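Local coordinates for protein globin (PDB 2W31) that binds heme b in the globin domain of a globin-coupled sensor and probably oxygen as well, at residues Val71-Gly76 and Glu136-Ile141. Sequence-based numbering, arbitrary orientation. Where two conformers were deposited one is given.
Sequences VSLFAG and EKILDI
Leu73 meets Ile138 and Leu139 in the core of this protoglobin domain, an all-helical globin fold, where the chain leaving helix 62-72 packs on helix 125-151. No hydrogen bond crosses between the two segments; the contact is small, apolar and buried. The side chain of Leu73 is about 7 Å from the bound heme, so this is core packing beside the pocket and not heme contact. Along the long helix, Glu136 comes first and, with Asp140 one turn on, faces away from Leu73: both carboxylates form salt bridges with Arg111 of the same chain, and Asp140 OD2 pairs also with Arg111 of the second subunit, so acidic residues suit this side. Ile138 points toward Leu73, and a branched aliphatic side chain fits this apolar side of the helix, turned into the core. Its CG1 stands anti to the backbone N (chi1 -159°) and lies 4.2 Å from Leu73 CD2; that methyl is almost as near to Ile138 CG2, while the CD1 methyl of Ile138 continues past. CG1 also approaches the carbonyl O of Leu73, whose polarity is met by a hydrogen bond with Tyr78 OH. Leu139 touches Leu73 and also Met107 and Val110 of helix 100-121. Leucine at 73 offers two methyls, CD2 for Ile138 and CD1 for Leu139; the two leucine side chains cross at about a right angle, with Leu73 CD1 3.6 Å from Leu139 CD2.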
# COMPACT_ATOMS: atom_id res chain seq x y z
N VAL A 71 4.07 7.22 15.28
CA VAL A 71 3.48 8.44 15.81
C VAL A 71 3.65 9.65 14.87
O VAL A 71 2.72 10.45 14.70
CB VAL A 71 4.07 8.73 17.19
CG1 VAL A 71 3.61 10.09 17.71
CG2 VAL A 71 3.62 7.62 18.15
N SER A 72 4.81 9.74 14.22
CA SER A 72 5.09 10.84 13.30
C SER A 72 4.14 10.91 12.10
O SER A 72 4.00 11.97 11.49
CB SER A 72 6.54 10.76 12.81
OG SER A 72 6.70 9.75 11.84
N LEU A 73 3.51 9.77 11.74
CA LEU A 73 2.53 9.78 10.65
C LEU A 73 1.40 10.78 10.93
O LEU A 73 0.79 11.31 9.99
CB LEU A 73 1.88 8.41 10.44
CG LEU A 73 2.79 7.29 9.98
CD1 LEU A 73 2.08 5.93 10.14
CD2 LEU A 73 3.18 7.51 8.51
N PHE A 74 1.13 10.99 12.23
CA PHE A 74 -0.03 11.79 12.68
C PHE A 74 0.38 13.17 13.23
O PHE A 74 -0.45 13.92 13.73
CB PHE A 74 -0.82 11.01 13.75
CG PHE A 74 -1.17 9.64 13.31
CD1 PHE A 74 -2.35 9.42 12.61
CD2 PHE A 74 -0.31 8.57 13.55
CE1 PHE A 74 -2.68 8.13 12.14
CE2 PHE A 74 -0.60 7.28 13.06
CZ PHE A 74 -1.80 7.07 12.38
N ALA A 75 1.67 13.51 13.10
CA ALA A 75 2.22 14.69 13.79
C ALA A 75 2.05 16.00 13.04
O ALA A 75 2.34 17.09 13.60
CB ALA A 75 3.69 14.44 14.17
N GLY A 76 1.59 15.96 11.80
CA GLY A 76 1.34 17.21 11.06
C GLY A 76 2.66 17.61 10.35
O GLY A 76 3.65 16.87 10.39
N GLU A 136 -4.56 5.90 4.35
CA GLU A 136 -4.00 5.19 3.17
C GLU A 136 -3.08 6.07 2.34
O GLU A 136 -2.04 5.59 1.85
CB GLU A 136 -5.08 4.58 2.30
CG GLU A 136 -5.93 3.52 2.98
CD GLU A 136 -5.33 2.15 3.00
OE1 GLU A 136 -4.14 1.96 3.30
OE2 GLU A 136 -6.13 1.20 2.79
N LYS A 137 -3.42 7.36 2.18
CA LYS A 137 -2.53 8.27 1.48
C LYS A 137 -1.17 8.44 2.19
O LYS A 137 -0.13 8.34 1.58
CB LYS A 137 -3.20 9.65 1.28
CG LYS A 137 -4.32 9.66 0.28
CD LYS A 137 -4.96 11.02 0.28
CE LYS A 137 -6.41 10.94 -0.15
NZ LYS A 137 -7.17 12.22 0.02
N ILE A 138 -1.18 8.71 3.49
CA ILE A 138 0.11 8.93 4.16
C ILE A 138 0.97 7.66 4.18
O ILE A 138 2.19 7.73 3.98
CB ILE A 138 -0.04 9.62 5.54
CG1 ILE A 138 1.28 10.27 5.96
CG2 ILE A 138 -0.57 8.68 6.66
CD1 ILE A 138 1.71 11.39 5.03
N LEU A 139 0.35 6.51 4.40
CA LEU A 139 1.14 5.24 4.39
C LEU A 139 1.70 5.02 2.98
O LEU A 139 2.87 4.64 2.83
CB LEU A 139 0.29 4.02 4.81
CG LEU A 139 -0.20 4.10 6.25
CD1 LEU A 139 -1.09 2.90 6.52
CD2 LEU A 139 0.97 4.11 7.18
N ASP A 140 0.86 5.21 1.95
CA ASP A 140 1.34 5.01 0.55
C ASP A 140 2.43 6.00 0.17
O ASP A 140 3.38 5.62 -0.53
CB ASP A 140 0.16 4.99 -0.44
CG ASP A 140 -0.63 3.68 -0.40
OD1 ASP A 140 -0.25 2.75 0.36
OD2 ASP A 140 -1.64 3.61 -1.14
N ILE A 141 2.33 7.25 0.63
CA ILE A 141 3.39 8.23 0.41
C ILE A 141 4.69 7.78 1.09
O ILE A 141 5.76 7.81 0.46
CB ILE A 141 2.96 9.65 0.88
CG1 ILE A 141 1.88 10.20 -0.06
CG2 ILE A 141 4.19 10.61 1.03
CD1 ILE A 141 1.08 11.43 0.44